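Local coordinates for EAL domain protein (Vibrio cholerae serotype O1, PDB 6IJ2) that hydrolyses the cyclic dinucleotides c-di-GMP and cGAMP as a standalone EAL-family phosphodiesterase, held here with calcium ions and the linear product 5'-pGpG, at residues Glu131-Lys142 with Tyr164-Phe173; Pro212-Phe223 with Val231-Phe239. The protein carries 1 engineered substitution. All blocks are in the same frame, centred on the assembly; numbering follows the deposited sequence.

Contact 1 of 2, residues Glu131-Lys142 with Tyr164-Phe173; sequences EAERVEDVNHIK and YSGLNLLADF. With CA (calcium ion), chain K.
Tyr164 lays its ring against the backbone at Glu133, whose C atom sits over one face, nearer the ring's margin than its middle. The Glu131 carboxylate runs alongside, head to tail with the tyrosine, OE2 lying 3.5 Å from Tyr164 CB. Waters make the polar links at this end. One water bridges Glu131 OE1 and Tyr164 N, another joins OE2 to Ser165 O, and a third donates to OE2. The first and third are ligands of a calcium ion bound by Tyr164 O at 2.2 Å and completed by Asp159 and Ser162, so Glu131 acts from the second shell. In this TIM-barrel EAL domain the contact joins the loops after strands 125-129 and 154-160, and Tyr164 meets its counterpart in the second subunit. Two direct hydrogen bonds follow: Asn168 ND2 reaches Val135 O (2.9 Å), in both the amide and carbonyl planes, and Lys142 NZ donates to Asp172 O (2.8 Å) while pairing with Glu146. Apolar groups fill in between. Leu169 CD2 meets Val135, Val138 and Ile141, and with CG2 anti to the backbone N Val138 also reaches the Phe173 edge, 4.0 Å from CE1. Lys142 CA makes a CH-pi contact over that ring's face.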
loop_
_atom_site.group_PDB
_atom_site.type_symbol
_atom_site.label_atom_id
_atom_site.label_comp_id
_atom_site.label_asym_id
_atom_site.label_seq_id
_atom_site.Cartn_x
_atom_site.Cartn_y
_atom_site.Cartn_z
ATOM N N GLU A 131 -8.115 5.481 -3.467
ATOM C CA GLU A 131 -9.031 4.429 -3.051
ATOM C C GLU A 131 -9.858 4.873 -1.848
ATOM O O GLU A 131 -9.393 5.630 -0.992
ATOM C CB GLU A 131 -8.248 3.163 -2.709
ATOM C CG GLU A 131 -7.203 2.771 -3.748
ATOM C CD GLU A 131 -5.817 3.346 -3.453
ATOM O OE1 GLU A 131 -5.714 4.564 -3.192
ATOM O OE2 GLU A 131 -4.827 2.575 -3.479
ATOM N N ALA A 132 -11.102 4.388 -1.788
ATOM C CA ALA A 132 -11.968 4.703 -0.661
ATOM C C ALA A 132 -11.728 3.772 0.516
ATOM O O ALA A 132 -11.895 4.183 1.671
ATOM C CB ALA A 132 -13.433 4.627 -1.089
ATOM N N GLU A 133 -11.352 2.526 0.247
ATOM C CA GLU A 133 -11.035 1.559 1.289
ATOM C C GLU A 133 -10.110 0.509 0.683
ATOM O O GLU A 133 -9.655 0.643 -0.458
ATOM C CB GLU A 133 -12.311 0.945 1.883
ATOM C CG GLU A 133 -12.956 -0.127 1.020
ATOM C CD GLU A 133 -14.204 0.359 0.315
ATOM O OE1 GLU A 133 -15.199 0.659 1.006
ATOM O OE2 GLU A 133 -14.184 0.446 -0.931
ATOM N N ARG A 134 -9.822 -0.535 1.460
ATOM C CA ARG A 134 -8.995 -1.631 0.974
ATOM C C ARG A 134 -9.596 -2.236 -0.287
ATOM O O ARG A 134 -10.796 -2.526 -0.346
ATOM C CB ARG A 134 -8.849 -2.706 2.052
ATOM C CG ARG A 134 -8.243 -2.211 3.347
ATOM C CD ARG A 134 -8.543 -3.176 4.497
ATOM N NE ARG A 134 -7.748 -4.399 4.439
ATOM C CZ ARG A 134 -7.881 -5.415 5.288
ATOM N NH1 ARG A 134 -8.789 -5.358 6.254
ATOM N NH2 ARG A 134 -7.112 -6.490 5.169
ATOM N N VAL A 135 -8.749 -2.436 -1.292
ATOM C CA VAL A 135 -9.167 -2.921 -2.600
ATOM C C VAL A 135 -9.027 -4.441 -2.593
ATOM O O VAL A 135 -7.949 -4.982 -2.844
ATOM C CB VAL A 135 -8.347 -2.283 -3.724
ATOM C CG1 VAL A 135 -8.864 -2.730 -5.080
ATOM C CG2 VAL A 135 -8.376 -0.764 -3.599
ATOM N N GLU A 136 -10.126 -5.133 -2.297
ATOM C CA GLU A 136 -10.129 -6.584 -2.434
ATOM C C GLU A 136 -10.418 -6.986 -3.877
ATOM O O GLU A 136 -9.710 -7.821 -4.451
ATOM C CB GLU A 136 -11.148 -7.207 -1.477
ATOM C CG GLU A 136 -10.845 -6.962 -0.003
ATOM C CD GLU A 136 -11.867 -7.595 0.933
ATOM O OE1 GLU A 136 -12.894 -8.119 0.444
ATOM O OE2 GLU A 136 -11.642 -7.566 2.162
ATOM N N ASP A 137 -11.452 -6.397 -4.476
ATOM C CA ASP A 137 -11.776 -6.598 -5.888
ATOM C C ASP A 137 -11.313 -5.357 -6.645
ATOM O O ASP A 137 -11.961 -4.309 -6.603
ATOM C CB ASP A 137 -13.267 -6.857 -6.080
ATOM C CG ASP A 137 -13.615 -7.237 -7.509
ATOM O OD1 ASP A 137 -12.706 -7.254 -8.362
ATOM O OD2 ASP A 137 -14.801 -7.527 -7.779
ATOM N N VAL A 138 -10.182 -5.483 -7.342
ATOM C CA VAL A 138 -9.614 -4.366 -8.084
ATOM C C VAL A 138 -10.423 -4.004 -9.318
ATOM O O VAL A 138 -10.203 -2.935 -9.897
ATOM C CB VAL A 138 -8.156 -4.705 -8.463
ATOM C CG1 VAL A 138 -8.118 -5.644 -9.666
ATOM C CG2 VAL A 138 -7.334 -3.443 -8.696
ATOM N N ASN A 139 -11.371 -4.853 -9.723
ATOM C CA ASN A 139 -12.097 -4.621 -10.968
ATOM C C ASN A 139 -12.923 -3.341 -10.929
ATOM O O ASN A 139 -13.125 -2.709 -11.970
ATOM C CB ASN A 139 -13.001 -5.811 -11.288
ATOM C CG ASN A 139 -12.280 -6.896 -12.060
ATOM O OD1 ASN A 139 -11.190 -6.677 -12.590
ATOM N ND2 ASN A 139 -12.893 -8.074 -12.141
ATOM N N HIS A 140 -13.413 -2.943 -9.754
ATOM C CA HIS A 140 -14.261 -1.758 -9.683
ATOM C C HIS A 140 -13.471 -0.497 -10.019
ATOM O O HIS A 140 -13.870 0.287 -10.887
ATOM C CB HIS A 140 -14.895 -1.648 -8.295
ATOM C CG HIS A 140 -15.962 -0.604 -8.203
ATOM N ND1 HIS A 140 -15.681 0.745 -8.145
ATOM C CD2 HIS A 140 -17.311 -0.709 -8.164
ATOM C CE1 HIS A 140 -16.812 1.425 -8.074
ATOM N NE2 HIS A 140 -17.815 0.566 -8.082
ATOM N N ILE A 141 -12.339 -0.290 -9.347
ATOM C CA ILE A 141 -11.539 0.897 -9.622
ATOM C C ILE A 141 -10.860 0.783 -10.985
ATOM O O ILE A 141 -10.668 1.791 -11.677
ATOM C CB ILE A 141 -10.532 1.118 -8.476
ATOM C CG1 ILE A 141 -9.774 2.431 -8.659
ATOM C CG2 ILE A 141 -9.577 -0.061 -8.350
ATOM C CD1 ILE A 141 -9.971 3.391 -7.509
ATOM N N LYS A 142 -10.517 -0.438 -11.406
ATOM C CA LYS A 142 -9.913 -0.641 -12.720
ATOM C C LYS A 142 -10.889 -0.287 -13.838
ATOM O O LYS A 142 -10.495 0.298 -14.854
ATOM C CB LYS A 142 -9.439 -2.089 -12.846
ATOM C CG LYS A 142 -8.920 -2.496 -14.216
ATOM C CD LYS A 142 -8.486 -3.960 -14.193
ATOM C CE LYS A 142 -8.282 -4.516 -15.596
ATOM N NZ LYS A 142 -7.115 -3.893 -16.289
ATOM N N TYR A 164 -3.552 3.203 1.073
ATOM C CA TYR A 164 -3.799 1.860 0.571
ATOM C C TYR A 164 -2.696 1.443 -0.402
ATOM O O TYR A 164 -1.950 2.273 -0.913
ATOM C CB TYR A 164 -5.178 1.804 -0.085
ATOM C CG TYR A 164 -6.266 2.157 0.912
ATOM C CD1 TYR A 164 -6.617 1.270 1.909
ATOM C CD2 TYR A 164 -6.915 3.389 0.875
ATOM C CE1 TYR A 164 -7.600 1.579 2.838
ATOM C CE2 TYR A 164 -7.908 3.708 1.805
ATOM C CZ TYR A 164 -8.240 2.799 2.783
ATOM O OH TYR A 164 -9.219 3.095 3.712
ATOM N N SER A 165 -2.578 0.131 -0.628
ATOM C CA SER A 165 -1.449 -0.408 -1.394
ATOM C C SER A 165 -1.542 0.016 -2.849
ATOM O O SER A 165 -2.455 -0.410 -3.564
ATOM C CB SER A 165 -1.403 -1.933 -1.292
ATOM O OG SER A 165 -0.422 -2.450 -2.196
ATOM N N GLY A 166 -0.585 0.838 -3.290
ATOM C CA GLY A 166 -0.518 1.216 -4.691
ATOM C C GLY A 166 -0.023 0.097 -5.580
ATOM O O GLY A 166 -0.408 0.017 -6.748
ATOM N N LEU A 167 0.829 -0.792 -5.048
ATOM C CA LEU A 167 1.257 -1.928 -5.860
ATOM C C LEU A 167 0.089 -2.843 -6.171
ATOM O O LEU A 167 0.049 -3.451 -7.246
ATOM C CB LEU A 167 2.384 -2.705 -5.167
ATOM C CG LEU A 167 3.728 -1.966 -5.188
ATOM C CD1 LEU A 167 4.801 -2.788 -4.463
ATOM C CD2 LEU A 167 4.166 -1.626 -6.627
ATOM N N ASN A 168 -0.869 -2.944 -5.247
ATOM C CA ASN A 168 -2.084 -3.713 -5.489
ATOM C C ASN A 168 -2.805 -3.210 -6.736
ATOM O O ASN A 168 -3.370 -3.994 -7.507
ATOM C CB ASN A 168 -2.981 -3.610 -4.254
ATOM C CG ASN A 168 -4.179 -4.535 -4.301
ATOM O OD1 ASN A 168 -4.146 -5.600 -4.913
ATOM N ND2 ASN A 168 -5.249 -4.131 -3.629
ATOM N N LEU A 169 -2.799 -1.903 -6.947
ATOM C CA LEU A 169 -3.449 -1.347 -8.130
ATOM C C LEU A 169 -2.625 -1.615 -9.382
ATOM O O LEU A 169 -3.138 -2.159 -10.371
ATOM C CB LEU A 169 -3.667 0.145 -7.929
ATOM C CG LEU A 169 -4.567 0.497 -6.741
ATOM C CD1 LEU A 169 -4.769 2.002 -6.643
ATOM C CD2 LEU A 169 -5.903 -0.211 -6.873
ATOM N N LEU A 170 -1.334 -1.261 -9.345
ATOM C CA LEU A 170 -0.467 -1.344 -10.521
ATOM C C LEU A 170 -0.356 -2.753 -11.078
ATOM O O LEU A 170 -0.019 -2.911 -12.258
ATOM C CB LEU A 170 0.936 -0.850 -10.181
ATOM C CG LEU A 170 1.045 0.633 -9.894
ATOM C CD1 LEU A 170 2.479 0.987 -9.573
ATOM C CD2 LEU A 170 0.574 1.363 -11.128
ATOM N N ALA A 171 -0.594 -3.775 -10.254
ATOM C CA ALA A 171 -0.523 -5.152 -10.739
ATOM C C ALA A 171 -1.601 -5.439 -11.773
ATOM O O ALA A 171 -1.406 -6.281 -12.657
ATOM C CB ALA A 171 -0.632 -6.139 -9.569
ATOM N N ASP A 172 -2.735 -4.744 -11.703
ATOM C CA ASP A 172 -3.859 -5.069 -12.566
ATOM C C ASP A 172 -4.217 -3.988 -13.579
ATOM O O ASP A 172 -4.930 -4.290 -14.540
ATOM C CB ASP A 172 -5.092 -5.404 -11.714
ATOM C CG ASP A 172 -4.973 -6.759 -11.028
ATOM O OD1 ASP A 172 -4.570 -7.729 -11.707
ATOM O OD2 ASP A 172 -5.269 -6.857 -9.817
ATOM N N PHE A 173 -3.751 -2.754 -13.401
ATOM C CA PHE A 173 -3.934 -1.726 -14.422
ATOM C C PHE A 173 -2.870 -0.655 -14.245
ATOM O O PHE A 173 -2.284 -0.505 -13.174
ATOM C CB PHE A 173 -5.335 -1.097 -14.369
ATOM C CG PHE A 173 -5.611 -0.321 -13.117
ATOM C CD1 PHE A 173 -6.086 -0.969 -11.977
ATOM C CD2 PHE A 173 -5.411 1.048 -13.072
ATOM C CE1 PHE A 173 -6.353 -0.258 -10.827
ATOM C CE2 PHE A 173 -5.670 1.762 -11.923
ATOM C CZ PHE A 173 -6.143 1.105 -10.798
HETATM CA CA CA K . -1.709 4.366 -1.643
HETATM O O HOH W 1 -4.032 5.160 -1.117
HETATM O O HOH W 2 -5.124 -0.326 -3.156
HETATM O O HOH W 3 -2.417 3.956 -3.881
HETATM O O HOH W 4 -5.835 -1.711 -1.231
#

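Contact 2 of 2, residues Pro212-Phe223 with Val231-Phe239; sequences PLAEGVESHAEF and VELMQGYYF. With CA (calcium ion), chain I; nucleotides of chain B.
With CG anti to the backbone N (chi1 178°), Tyr238 turns its ring beneath the start of helix 220-229, Ser219 C and His220 N over one face; Tyr237, its CG anti to the carbonyl carbon (chi1 -71°), lays one face against the guanine of G1 of chain B, whose C6 lies 3.4 Å above the ring plane. The Tyr238 hydroxyl comes in the His220 ring plane, 3.3 Å from CD2, and bonds Glu253. Met234 SD meets the edge of the Phe223 ring, 3.9 Å from CD1, a Met-aromatic contact. Between the parallel strands Ala214 N donates to Leu233 O and Gln235 N to Ala214 O; beyond them Val217 N uses a lone pair of Gln235 O, and Tyr238 N reaches Val217 O (2.9 Å). A capping box of Ser219 and Glu222, both bonds weak, starts the helix. Three bonds read the guanine edge: Glu218 OE1 accepts from N1 (2.8 Å) and N2, and Tyr237 N donates almost straight to O6 (2.8 Å, 178°). Glu215 grips a calcium ion with both carboxylate oxygens, and G1 OP3 joins it at 2.3 Å. This beta-alpha-beta unit lends its strand ends to the TIM barrel's nucleotide and metal site, with Asp158 and Asp159.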
loop_
_atom_site.group_PDB
_atom_site.type_symbol
_atom_site.label_atom_id
_atom_site.label_comp_id
_atom_site.label_asym_id
_atom_site.label_seq_id
_atom_site.Cartn_x
_atom_site.Cartn_y
_atom_site.Cartn_z
ATOM N N PRO A 212 6.471 9.009 -13.540
ATOM C CA PRO A 212 6.428 9.354 -12.124
ATOM C C PRO A 212 6.300 10.845 -11.912
ATOM O O PRO A 212 6.696 11.658 -12.751
ATOM C CB PRO A 212 7.778 8.850 -11.597
ATOM C CG PRO A 212 8.684 9.042 -12.768
ATOM C CD PRO A 212 7.850 8.744 -13.993
ATOM N N LEU A 213 5.730 11.188 -10.759
ATOM C CA LEU A 213 5.567 12.570 -10.330
ATOM C C LEU A 213 5.795 12.615 -8.827
ATOM O O LEU A 213 5.055 11.979 -8.076
ATOM C CB LEU A 213 4.166 13.080 -10.674
ATOM C CG LEU A 213 3.821 14.567 -10.571
ATOM C CD1 LEU A 213 2.524 14.828 -11.325
ATOM C CD2 LEU A 213 3.663 14.971 -9.105
ATOM N N ALA A 214 6.764 13.405 -8.378
ATOM C CA ALA A 214 7.077 13.473 -6.958
ATOM C C ALA A 214 6.262 14.575 -6.291
ATOM O O ALA A 214 6.366 15.747 -6.678
ATOM C CB ALA A 214 8.577 13.704 -6.752
ATOM N N GLU A 215 5.459 14.198 -5.292
ATOM C CA GLU A 215 4.622 15.122 -4.534
ATOM C C GLU A 215 5.341 15.677 -3.311
ATOM O O GLU A 215 6.192 15.022 -2.705
ATOM C CB GLU A 215 3.334 14.446 -4.058
ATOM C CG GLU A 215 2.411 13.924 -5.153
ATOM C CD GLU A 215 1.105 13.363 -4.583
ATOM O OE1 GLU A 215 0.048 13.644 -5.165
ATOM O OE2 GLU A 215 1.129 12.654 -3.545
ATOM N N GLY A 216 4.949 16.891 -2.929
ATOM C CA GLY A 216 5.360 17.438 -1.650
ATOM C C GLY A 216 6.831 17.760 -1.521
ATOM O O GLY A 216 7.374 17.685 -0.412
ATOM N N VAL A 217 7.492 18.114 -2.621
ATOM C CA VAL A 217 8.883 18.547 -2.556
ATOM C C VAL A 217 8.950 19.873 -1.817
ATOM O O VAL A 217 8.259 20.833 -2.182
ATOM C CB VAL A 217 9.479 18.661 -3.967
ATOM C CG1 VAL A 217 10.901 19.188 -3.903
ATOM C CG2 VAL A 217 9.426 17.318 -4.651
ATOM N N GLU A 218 9.771 19.930 -0.766
ATOM C CA GLU A 218 9.865 21.107 0.082
ATOM C C GLU A 218 11.233 21.776 0.095
ATOM O O GLU A 218 11.331 22.921 0.552
ATOM C CB GLU A 218 9.451 20.763 1.525
ATOM C CG GLU A 218 7.952 20.493 1.631
ATOM C CD GLU A 218 7.443 20.348 3.047
ATOM O OE1 GLU A 218 6.211 20.239 3.218
ATOM O OE2 GLU A 218 8.260 20.346 3.990
ATOM N N SER A 219 12.274 21.142 -0.437
ATOM C CA SER A 219 13.602 21.732 -0.372
ATOM C C SER A 219 14.353 21.475 -1.668
ATOM O O SER A 219 14.070 20.525 -2.401
ATOM C CB SER A 219 14.408 21.175 0.802
ATOM O OG SER A 219 14.636 19.790 0.620
ATOM N N HIS A 220 15.343 22.333 -1.926
ATOM C CA HIS A 220 16.196 22.136 -3.092
ATOM C C HIS A 220 16.905 20.789 -3.043
ATOM O O HIS A 220 17.100 20.144 -4.080
ATOM C CB HIS A 220 17.222 23.264 -3.204
ATOM C CG HIS A 220 18.191 23.069 -4.328
ATOM N ND1 HIS A 220 19.401 22.434 -4.162
ATOM C CD2 HIS A 220 18.111 23.388 -5.641
ATOM C CE1 HIS A 220 20.037 22.388 -5.319
ATOM N NE2 HIS A 220 19.275 22.960 -6.234
ATOM N N ALA A 221 17.329 20.358 -1.852
ATOM C CA ALA A 221 18.075 19.106 -1.756
ATOM C C ALA A 221 17.229 17.920 -2.199
ATOM O O ALA A 221 17.737 16.998 -2.853
ATOM C CB ALA A 221 18.575 18.899 -0.326
ATOM N N GLU A 222 15.942 17.914 -1.826
ATOM C CA GLU A 222 15.026 16.884 -2.309
ATOM C C GLU A 222 14.892 16.950 -3.824
ATOM O O GLU A 222 15.010 15.932 -4.516
ATOM C CB GLU A 222 13.651 17.054 -1.648
ATOM C CG GLU A 222 13.609 16.661 -0.175
ATOM C CD GLU A 222 12.352 17.176 0.510
ATOM O OE1 GLU A 222 11.581 17.888 -0.155
ATOM O OE2 GLU A 222 12.142 16.879 1.707
ATOM N N PHE A 223 14.635 18.150 -4.354
ATOM C CA PHE A 223 14.472 18.328 -5.796
ATOM C C PHE A 223 15.692 17.818 -6.546
ATOM O O PHE A 223 15.564 17.097 -7.547
ATOM C CB PHE A 223 14.222 19.809 -6.111
ATOM C CG PHE A 223 14.811 20.274 -7.424
ATOM C CD1 PHE A 223 14.114 20.103 -8.607
ATOM C CD2 PHE A 223 16.046 20.904 -7.471
ATOM C CE1 PHE A 223 14.643 20.550 -9.817
ATOM C CE2 PHE A 223 16.576 21.346 -8.670
ATOM C CZ PHE A 223 15.876 21.162 -9.844
ATOM N N VAL A 231 13.454 11.651 -12.034
ATOM C CA VAL A 231 12.110 12.218 -11.962
ATOM C C VAL A 231 12.084 13.522 -12.741
ATOM O O VAL A 231 12.977 14.369 -12.594
ATOM C CB VAL A 231 11.679 12.455 -10.511
ATOM C CG1 VAL A 231 10.265 13.073 -10.501
ATOM C CG2 VAL A 231 11.708 11.155 -9.670
ATOM N N GLU A 232 11.061 13.698 -13.578
ATOM C CA GLU A 232 10.892 14.960 -14.285
ATOM C C GLU A 232 9.772 15.798 -13.685
ATOM O O GLU A 232 9.991 16.962 -13.353
ATOM C CB GLU A 232 10.627 14.701 -15.769
ATOM C CG GLU A 232 11.791 14.019 -16.460
ATOM C CD GLU A 232 11.744 14.200 -17.971
ATOM O OE1 GLU A 232 10.753 14.768 -18.466
ATOM O OE2 GLU A 232 12.707 13.790 -18.655
ATOM N N LEU A 233 8.592 15.212 -13.490
ATOM C CA LEU A 233 7.455 15.960 -12.969
ATOM C C LEU A 233 7.517 16.039 -11.450
ATOM O O LEU A 233 7.645 15.012 -10.764
ATOM C CB LEU A 233 6.136 15.319 -13.405
ATOM C CG LEU A 233 5.930 15.150 -14.904
ATOM C CD1 LEU A 233 4.553 14.551 -15.198
ATOM C CD2 LEU A 233 6.100 16.495 -15.597
ATOM N N MET A 234 7.411 17.255 -10.915
ATOM C CA MET A 234 7.414 17.445 -9.471
ATOM C C MET A 234 6.362 18.471 -9.070
ATOM O O MET A 234 5.928 19.308 -9.869
ATOM C CB MET A 234 8.795 17.888 -8.959
ATOM C CG MET A 234 9.891 16.849 -9.214
ATOM S SD MET A 234 11.406 17.261 -8.339
ATOM C CE MET A 234 12.661 16.503 -9.377
ATOM N N GLN A 235 5.973 18.393 -7.804
ATOM C CA GLN A 235 4.969 19.269 -7.224
ATOM C C GLN A 235 5.348 19.484 -5.767
ATOM O O GLN A 235 5.897 18.582 -5.130
ATOM C CB GLN A 235 3.584 18.625 -7.366
ATOM C CG GLN A 235 2.432 19.429 -6.888
ATOM C CD GLN A 235 1.105 18.721 -7.129
ATOM O OE1 GLN A 235 1.044 17.654 -7.763
ATOM N NE2 GLN A 235 0.045 19.303 -6.622
ATOM N N GLY A 236 5.080 20.669 -5.241
ATOM C CA GLY A 236 5.363 20.889 -3.834
ATOM C C GLY A 236 5.589 22.352 -3.510
ATOM O O GLY A 236 5.799 23.193 -4.382
ATOM N N TYR A 237 5.560 22.633 -2.200
ATOM C CA TYR A 237 5.776 23.991 -1.707
ATOM C C TYR A 237 7.091 24.580 -2.202
ATOM O O TYR A 237 7.195 25.800 -2.365
ATOM C CB TYR A 237 5.750 24.007 -0.178
ATOM C CG TYR A 237 4.386 23.774 0.451
ATOM C CD1 TYR A 237 3.224 23.743 -0.319
ATOM C CD2 TYR A 237 4.265 23.602 1.818
ATOM C CE1 TYR A 237 1.982 23.534 0.265
ATOM C CE2 TYR A 237 3.032 23.385 2.413
ATOM C CZ TYR A 237 1.893 23.357 1.633
ATOM O OH TYR A 237 0.665 23.149 2.230
ATOM N N TYR A 238 8.110 23.744 -2.426
ATOM C CA TYR A 238 9.368 24.270 -2.946
ATOM C C TYR A 238 9.159 25.014 -4.258
ATOM O O TYR A 238 9.845 26.007 -4.526
ATOM C CB TYR A 238 10.381 23.145 -3.143
ATOM C CG TYR A 238 11.681 23.639 -3.738
ATOM C CD1 TYR A 238 12.501 24.505 -3.031
ATOM C CD2 TYR A 238 12.076 23.253 -5.014
ATOM C CE1 TYR A 238 13.685 24.982 -3.577
ATOM C CE2 TYR A 238 13.266 23.724 -5.572
ATOM C CZ TYR A 238 14.065 24.580 -4.840
ATOM O OH TYR A 238 15.242 25.048 -5.374
ATOM N N PHE A 239 8.204 24.567 -5.072
ATOM C CA PHE A 239 7.911 25.229 -6.342
ATOM C C PHE A 239 6.868 26.329 -6.179
ATOM O O PHE A 239 7.093 27.474 -6.590
ATOM C CB PHE A 239 7.455 24.192 -7.371
ATOM C CG PHE A 239 8.457 23.101 -7.588
ATOM C CD1 PHE A 239 9.583 23.322 -8.367
ATOM C CD2 PHE A 239 8.302 21.866 -6.971
ATOM C CE1 PHE A 239 10.532 22.315 -8.549
ATOM C CE2 PHE A 239 9.248 20.863 -7.150
ATOM C CZ PHE A 239 10.359 21.085 -7.941
HETATM CA CA CA I . -1.163 12.178 -3.605
ATOM O OP3 G B 1 -2.113 14.003 -2.488
ATOM P P G B 1 -3.314 14.612 -1.982
ATOM O OP1 G B 1 -4.136 15.101 -3.046
ATOM O OP2 G B 1 -3.884 13.655 -1.094
ATOM O "O5'" G B 1 -2.759 15.797 -1.109
ATOM C "C5'" G B 1 -2.826 17.149 -1.551
ATOM C "C4'" G B 1 -2.539 18.080 -0.397
ATOM O "O4'" G B 1 -1.115 18.252 -0.265
ATOM C "C3'" G B 1 -3.121 19.494 -0.503
ATOM O "O3'" G B 1 -3.783 19.913 0.673
ATOM C "C2'" G B 1 -1.887 20.363 -0.699
ATOM O "O2'" G B 1 -1.947 21.645 -0.145
ATOM C "C1'" G B 1 -0.841 19.575 0.070
ATOM N N9 G B 1 0.520 19.882 -0.342
ATOM C C8 G B 1 0.950 20.195 -1.607
ATOM N N7 G B 1 2.231 20.412 -1.671
ATOM C C5 G B 1 2.676 20.220 -0.374
ATOM C C6 G B 1 3.981 20.310 0.171
ATOM O O6 G B 1 5.027 20.597 -0.395
ATOM N N1 G B 1 3.986 20.049 1.533
ATOM C C2 G B 1 2.878 19.729 2.272
ATOM N N2 G B 1 3.087 19.492 3.563
ATOM N N3 G B 1 1.660 19.626 1.773
ATOM C C4 G B 1 1.632 19.882 0.453
HETATM O O HOH W 5 8.719 12.344 -14.294
HETATM O O HOH W 6 -0.608 11.199 -1.562
#

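How the contacts relate
Both contacts belong to one EAL domain but share no segment; their centres lie 25 Å apart and their nearest atoms about 10 Å. Contact 2 is buried and includes two neighbouring barrel strands, so backbone bonding between parallel chains and buried apolar side chains carry it. Contact 1, only partly buried, joins loops and helix ends through bridging waters, side-chain-to-carbonyl bonds and a smaller apolar patch, and it borders the second subunit. Each holds a calcium ion differently: a backbone carbonyl and waters in contact 1, a carboxylate and the nucleotide phosphate in contact 2. Asp159 serves both, binding one calcium ion with Tyr164 through its backbone O and another with Glu215 through its carboxylate.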